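Local coordinates for protein glucose-6-phosphate dehydrogenase (Trypanosoma cruzi, PDB 5AQ1) that catalyses the oxidation of glucose 6-phosphate with NADP+ as acceptor, the first step of the pentose phosphate pathway, yielding NADPH, at residues Ser232-Asn236 / Ser237-Ala241; Glu499-Ile503 / Ser504-Thr508. All blocks are in the same frame, centred on the assembly; numbering follows the deposited sequence.

Contact 1 of 2, residues Ser232-Asn236 / Ser237-Ala241; sequences SALWN and SNSIA
Asn236 offers both of its carbonyl oxygens to the residues that follow it. Its side-chain OD1 accepts the backbone N of Asn238 at 3.0 Å, which makes an Asx turn. Its backbone O takes two further amides, Ser239 N at 3.2 Å and Ile240 N at 2.9 Å. The Ser239 N-H arrives from above the carbonyl plane, 45° out of it, whereas Ile240 N lies almost straight beyond the oxygen. The side chain can fold back because its CG sits between the backbone N and the carbonyl carbon (chi1 59°). The two asparagine amide planes stand 68° apart, with OD1 close to CB of Asn238. A water bridges the two limbs of the bend: it donates to Asn236 OD1 and to Ala233 O, each at 2.8 Å, and accepts from Ser239 OG. This turn reverses the chain after helix 229-232 and starts strand 240-248, a central strand of the large mixed sheet of the C-terminal domain. The apolar contact across the turn is made by Ile240 CD1, which lies over one face of the Trp235 ring, 4.4 Å from CG. Leu234 CD2 lies beside the Ser239 hydroxyl, 3.7 Å from OG. Trp235 NE1 bonds to Leu281 O, Arg225 makes a cation-pi contact with the ring, and Trp356 meets it nearly at right angles. Ala233 and Leu234 pack on Leu234 and Ala233 of the second subunit, and Asn238 meets Asn238 of the third subunit.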
ATOM      1  N   SER B 232       9.074  -6.384   4.254  1.00 36.58           N
ATOM      2  CA  SER B 232       8.860  -6.217   2.822  1.00 35.94           C
ATOM      3  C   SER B 232       7.818  -5.126   2.552  1.00 36.37           C
ATOM      4  O   SER B 232       8.042  -4.228   1.737  1.00 36.33           O
ATOM      5  CB  SER B 232       8.403  -7.537   2.206  1.00 36.62           C
ATOM      6  OG  SER B 232       8.270  -7.420   0.805  1.00 37.94           O
ATOM      7  N   ALA B 233       6.693  -5.207   3.262  1.00 35.81           N
ATOM      8  CA  ALA B 233       5.577  -4.273   3.098  1.00 34.81           C
ATOM      9  C   ALA B 233       5.900  -2.839   3.530  1.00 33.82           C
ATOM     10  O   ALA B 233       5.307  -1.889   3.020  1.00 32.79           O
ATOM     11  CB  ALA B 233       4.362  -4.778   3.865  1.00 34.90           C
ATOM     12  N   LEU B 234       6.829  -2.691   4.472  1.00 32.87           N
ATOM     13  CA  LEU B 234       7.181  -1.383   5.022  1.00 32.09           C
ATOM     14  C   LEU B 234       8.345  -0.697   4.320  1.00 30.45           C
ATOM     15  O   LEU B 234       8.632   0.460   4.617  1.00 30.25           O
ATOM     16  CB  LEU B 234       7.548  -1.520   6.502  1.00 32.84           C
ATOM     17  CG  LEU B 234       6.456  -2.008   7.451  1.00 33.72           C
ATOM     18  CD1 LEU B 234       7.043  -2.354   8.813  1.00 34.16           C
ATOM     19  CD2 LEU B 234       5.366  -0.961   7.585  1.00 34.50           C
ATOM     20  N   TRP B 235       9.017  -1.380   3.398  1.00 30.29           N
ATOM     21  CA  TRP B 235      10.346  -0.932   2.966  1.00 30.39           C
ATOM     22  C   TRP B 235      10.335   0.028   1.774  1.00 30.41           C
ATOM     23  O   TRP B 235      10.951  -0.230   0.742  1.00 30.60           O
ATOM     24  CB  TRP B 235      11.245  -2.138   2.680  1.00 30.10           C
ATOM     25  CG  TRP B 235      12.655  -1.894   3.082  1.00 30.88           C
ATOM     26  CD1 TRP B 235      13.626  -1.287   2.341  1.00 31.09           C
ATOM     27  CD2 TRP B 235      13.255  -2.228   4.338  1.00 30.59           C
ATOM     28  NE1 TRP B 235      14.800  -1.233   3.053  1.00 30.41           N
ATOM     29  CE2 TRP B 235      14.600  -1.806   4.282  1.00 30.99           C
ATOM     30  CE3 TRP B 235      12.793  -2.855   5.499  1.00 30.73           C
ATOM     31  CZ2 TRP B 235      15.488  -1.988   5.350  1.00 31.91           C
ATOM     32  CZ3 TRP B 235      13.678  -3.037   6.560  1.00 31.51           C
ATOM     33  CH2 TRP B 235      15.010  -2.605   6.476  1.00 31.47           C
ATOM     34  N   ASN B 236       9.637   1.146   1.930  1.00 30.81           N
ATOM     35  CA  ASN B 236       9.535   2.144   0.868  1.00 30.94           C
ATOM     36  C   ASN B 236       9.146   3.506   1.439  1.00 30.08           C
ATOM     37  O   ASN B 236       8.931   3.635   2.644  1.00 29.82           O
ATOM     38  CB  ASN B 236       8.534   1.681  -0.189  1.00 31.49           C
ATOM     39  CG  ASN B 236       7.157   1.440   0.386  1.00 32.99           C
ATOM     40  OD1 ASN B 236       6.631   2.276   1.118  1.00 35.26           O
ATOM     41  ND2 ASN B 236       6.566   0.295   0.070  1.00 33.16           N
ATOM     42  N   SER B 237       9.045   4.508   0.569  1.00 29.46           N
ATOM     43  CA  SER B 237       8.823   5.888   1.001  1.00 29.81           C
ATOM     44  C   SER B 237       7.451   6.153   1.630  1.00 30.12           C
ATOM     45  O   SER B 237       7.253   7.206   2.240  1.00 31.39           O
ATOM     46  CB  SER B 237       9.032   6.848  -0.172  1.00 30.06           C
ATOM     47  OG  SER B 237       7.962   6.764  -1.087  1.00 31.20           O
ATOM     48  N   ASN B 238       6.509   5.222   1.477  1.00 29.90           N
ATOM     49  CA  ASN B 238       5.198   5.345   2.123  1.00 30.21           C
ATOM     50  C   ASN B 238       5.273   5.240   3.639  1.00 30.87           C
ATOM     51  O   ASN B 238       4.520   5.913   4.344  1.00 32.75           O
ATOM     52  CB  ASN B 238       4.229   4.277   1.610  1.00 29.88           C
ATOM     53  CG  ASN B 238       3.965   4.388   0.118  1.00 29.50           C
ATOM     54  OD1 ASN B 238       4.218   5.426  -0.498  1.00 29.55           O
ATOM     55  ND2 ASN B 238       3.429   3.322  -0.465  1.00 29.01           N
ATOM     56  N   SER B 239       6.165   4.382   4.131  1.00 30.85           N
ATOM     57  CA  SER B 239       6.313   4.134   5.569  1.00 31.28           C
ATOM     58  C   SER B 239       7.619   4.684   6.161  1.00 31.82           C
ATOM     59  O   SER B 239       7.668   5.008   7.352  1.00 31.15           O
ATOM     60  CB  SER B 239       6.231   2.634   5.849  1.00 30.95           C
ATOM     61  OG  SER B 239       4.950   2.120   5.539  1.00 30.01           O
ATOM     62  N   ILE B 240       8.666   4.794   5.341  1.00 32.87           N
ATOM     63  CA  ILE B 240       9.979   5.225   5.829  1.00 33.42           C
ATOM     64  C   ILE B 240      10.165   6.733   5.650  1.00 34.00           C
ATOM     65  O   ILE B 240       9.981   7.271   4.555  1.00 33.27           O
ATOM     66  CB  ILE B 240      11.124   4.465   5.130  1.00 32.40           C
ATOM     67  CG1 ILE B 240      11.057   2.981   5.489  1.00 32.13           C
ATOM     68  CG2 ILE B 240      12.474   5.037   5.538  1.00 32.41           C
ATOM     69  CD1 ILE B 240      12.000   2.103   4.696  1.00 32.31           C
ATOM     70  N   ALA B 241      10.535   7.395   6.743  1.00 34.86           N
ATOM     71  CA  ALA B 241      10.766   8.837   6.756  1.00 35.89           C
ATOM     72  C   ALA B 241      12.235   9.181   6.532  1.00 36.82           C
ATOM     73  O   ALA B 241      12.543  10.184   5.894  1.00 36.23           O
ATOM     74  CB  ALA B 241      10.301   9.424   8.081  1.00 36.53           C
TER
HETATM   75  O   HOH W   1       5.351   0.931   3.206  1.00 31.64           O

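Contact 2 of 2, residues Glu499-Ile503 / Ser504-Thr508; sequences EFIRI and SGYKT
Ser504 closes the last turn of helix 495-504 by bonding twice to the same oxygen, Phe500 O. The hydroxyl OG donates to Phe500 O at 2.6 Å, and the backbone N of Ser504 reaches Phe500 O at 3.1 Å from the opposite face of the carbonyl plane. With its OG beside its own backbone N (chi1 -67°), the serine hydroxyl turns back toward the helix. It also lies over the centre of the Phe500 ring, 3.7 Å above the plane. Gly505 then ends the helix with a positive phi of 120°, in a Schellman motif. Gly505 N bonds to Arg502 O at 3.1 Å, and Tyr506 N makes a weak bond to Ile501 O at 3.4 Å. The apolar pair that often accompanies this motif is present: Ile501 CG2 packs on Tyr506 CB at 3.8 Å, the two side chains lying alongside each other. Within the helix, Arg502 and Glu499 form a side-on salt bridge: Arg502 NH2 is 2.7 Å from Glu499 OE2, and NE points to OE1. Farther out, Tyr506 OH bonds to Glu395, and Ser504 OG bonds to Arg348 NH1. The hydroxyl therefore gives its proton to Phe500 O while accepting an N-H from Arg348, whose positive charge probably polarises it and strengthens that donation.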
ATOM      1  N   GLU B 499      22.947  19.588  13.640  1.00 56.44           N
ATOM      2  CA  GLU B 499      21.946  20.469  13.051  1.00 55.65           C
ATOM      3  C   GLU B 499      21.658  20.061  11.606  1.00 51.62           C
ATOM      4  O   GLU B 499      20.507  20.065  11.176  1.00 50.18           O
ATOM      5  CB  GLU B 499      22.400  21.931  13.128  1.00 58.94           C
ATOM      6  CG  GLU B 499      21.403  22.950  12.580  1.00 61.95           C
ATOM      7  CD  GLU B 499      20.005  22.819  13.171  1.00 63.56           C
ATOM      8  OE1 GLU B 499      19.869  22.395  14.342  1.00 66.20           O
ATOM      9  OE2 GLU B 499      19.035  23.149  12.458  1.00 62.18           O
ATOM     10  N   PHE B 500      22.705  19.695  10.870  1.00 49.05           N
ATOM     11  CA  PHE B 500      22.545  19.190   9.505  1.00 47.56           C
ATOM     12  C   PHE B 500      21.693  17.920   9.473  1.00 44.73           C
ATOM     13  O   PHE B 500      20.841  17.767   8.599  1.00 42.03           O
ATOM     14  CB  PHE B 500      23.907  18.927   8.860  1.00 47.60           C
ATOM     15  CG  PHE B 500      23.819  18.335   7.481  1.00 47.93           C
ATOM     16  CD1 PHE B 500      23.435  19.117   6.402  1.00 49.27           C
ATOM     17  CD2 PHE B 500      24.116  16.995   7.263  1.00 47.47           C
ATOM     18  CE1 PHE B 500      23.349  18.574   5.127  1.00 49.84           C
ATOM     19  CE2 PHE B 500      24.034  16.448   5.993  1.00 48.02           C
ATOM     20  CZ  PHE B 500      23.650  17.239   4.923  1.00 49.49           C
ATOM     21  N   ILE B 501      21.931  17.019  10.423  1.00 43.40           N
ATOM     22  CA  ILE B 501      21.156  15.783  10.527  1.00 42.25           C
ATOM     23  C   ILE B 501      19.687  16.090  10.818  1.00 43.82           C
ATOM     24  O   ILE B 501      18.796  15.493  10.213  1.00 43.55           O
ATOM     25  CB  ILE B 501      21.734  14.835  11.606  1.00 41.50           C
ATOM     26  CG1 ILE B 501      23.066  14.254  11.126  1.00 42.18           C
ATOM     27  CG2 ILE B 501      20.766  13.696  11.914  1.00 39.72           C
ATOM     28  CD1 ILE B 501      23.886  13.581  12.209  1.00 43.36           C
ATOM     29  N   ARG B 502      19.445  17.027  11.733  1.00 46.18           N
ATOM     30  CA  ARG B 502      18.086  17.372  12.136  1.00 46.75           C
ATOM     31  C   ARG B 502      17.271  17.930  10.969  1.00 44.39           C
ATOM     32  O   ARG B 502      16.161  17.464  10.719  1.00 42.05           O
ATOM     33  CB  ARG B 502      18.101  18.374  13.294  1.00 50.57           C
ATOM     34  CG  ARG B 502      16.750  18.551  13.975  1.00 54.42           C
ATOM     35  CD  ARG B 502      16.710  19.794  14.853  1.00 57.77           C
ATOM     36  NE  ARG B 502      16.923  21.016  14.078  1.00 61.66           N
ATOM     37  CZ  ARG B 502      16.022  21.576  13.268  1.00 66.03           C
ATOM     38  NH1 ARG B 502      14.812  21.044  13.107  1.00 65.70           N
ATOM     39  NH2 ARG B 502      16.334  22.687  12.608  1.00 69.11           N
ATOM     40  N   ILE B 503      17.823  18.906  10.247  1.00 43.96           N
ATOM     41  CA  ILE B 503      17.099  19.510   9.124  1.00 45.38           C
ATOM     42  C   ILE B 503      16.973  18.544   7.948  1.00 44.45           C
ATOM     43  O   ILE B 503      16.082  18.695   7.115  1.00 44.58           O
ATOM     44  CB  ILE B 503      17.720  20.840   8.622  1.00 49.04           C
ATOM     45  CG1 ILE B 503      19.047  20.617   7.886  1.00 52.50           C
ATOM     46  CG2 ILE B 503      17.888  21.834   9.763  1.00 50.54           C
ATOM     47  CD1 ILE B 503      19.120  21.352   6.563  1.00 54.92           C
ATOM     48  N   SER B 504      17.875  17.564   7.878  1.00 43.95           N
ATOM     49  CA  SER B 504      17.815  16.529   6.850  1.00 43.73           C
ATOM     50  C   SER B 504      16.620  15.586   7.031  1.00 44.77           C
ATOM     51  O   SER B 504      16.228  14.906   6.082  1.00 46.28           O
ATOM     52  CB  SER B 504      19.111  15.714   6.819  1.00 43.59           C
ATOM     53  OG  SER B 504      20.208  16.499   6.386  1.00 42.74           O
ATOM     54  N   GLY B 505      16.062  15.527   8.241  1.00 44.08           N
ATOM     55  CA  GLY B 505      14.827  14.783   8.481  1.00 42.36           C
ATOM     56  C   GLY B 505      14.899  13.644   9.483  1.00 40.71           C
ATOM     57  O   GLY B 505      13.908  12.950   9.684  1.00 40.48           O
ATOM     58  N   TYR B 506      16.054  13.428  10.103  1.00 39.94           N
ATOM     59  CA  TYR B 506      16.156  12.442  11.175  1.00 40.90           C
ATOM     60  C   TYR B 506      15.818  13.100  12.517  1.00 43.60           C
ATOM     61  O   TYR B 506      16.545  13.978  12.979  1.00 44.36           O
ATOM     62  CB  TYR B 506      17.554  11.822  11.229  1.00 39.70           C
ATOM     63  CG  TYR B 506      17.667  10.742  12.276  1.00 38.74           C
ATOM     64  CD1 TYR B 506      17.272   9.437  12.005  1.00 37.58           C
ATOM     65  CD2 TYR B 506      18.141  11.033  13.551  1.00 38.98           C
ATOM     66  CE1 TYR B 506      17.362   8.449  12.971  1.00 37.43           C
ATOM     67  CE2 TYR B 506      18.232  10.056  14.524  1.00 39.28           C
ATOM     68  CZ  TYR B 506      17.843   8.766  14.233  1.00 38.16           C
ATOM     69  OH  TYR B 506      17.941   7.801  15.212  1.00 37.37           O
ATOM     70  N   LYS B 507      14.709  12.681  13.123  1.00 46.69           N
ATOM     71  CA  LYS B 507      14.297  13.193  14.431  1.00 50.28           C
ATOM     72  C   LYS B 507      14.967  12.382  15.517  1.00 52.90           C
ATOM     73  O   LYS B 507      14.605  11.232  15.759  1.00 49.51           O
ATOM     74  CB  LYS B 507      12.775  13.154  14.597  1.00 52.22           C
ATOM     75  CG  LYS B 507      12.090  14.424  14.120  1.00 55.05           C
ATOM     76  CD  LYS B 507      10.594  14.240  13.919  1.00 58.49           C
ATOM     77  CE  LYS B 507       9.817  14.343  15.221  1.00 61.68           C
ATOM     78  NZ  LYS B 507       8.351  14.306  14.963  1.00 65.35           N
ATOM     79  N   THR B 508      15.952  12.992  16.163  1.00 61.22           N
ATOM     80  CA  THR B 508      16.737  12.312  17.181  1.00 66.75           C
ATOM     81  C   THR B 508      15.964  12.299  18.504  1.00 73.56           C
ATOM     82  O   THR B 508      15.584  13.352  19.025  1.00 76.20           O
ATOM     83  CB  THR B 508      18.143  12.951  17.318  1.00 66.68           C
ATOM     84  OG1 THR B 508      19.035  12.027  17.951  1.00 66.49           O
ATOM     85  CG2 THR B 508      18.112  14.271  18.100  1.00 67.59           C
TER

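In the fold
From the N terminus, the chain first crosses the coenzyme domain. Contact 1 then closes the short loop between helix 229-232 and strand 240-248. Contact 2 comes near the C terminus, where helix 495-504 gives way to the final loop. Both are local and lie in series, so they neither nest nor cross. Their centres lie 19 Å apart and their nearest atoms about 5 Å apart, without touching. The mixed sheet joins them. Strand 240-248 leaves contact 1, and its residues Cys242 and Gln244 meet Tyr506 of contact 2. Gln379 of strand 373-380 bonds to both Ala241 and Lys507. Contact 1 also faces other subunits of the tetramer; contact 2 touches none.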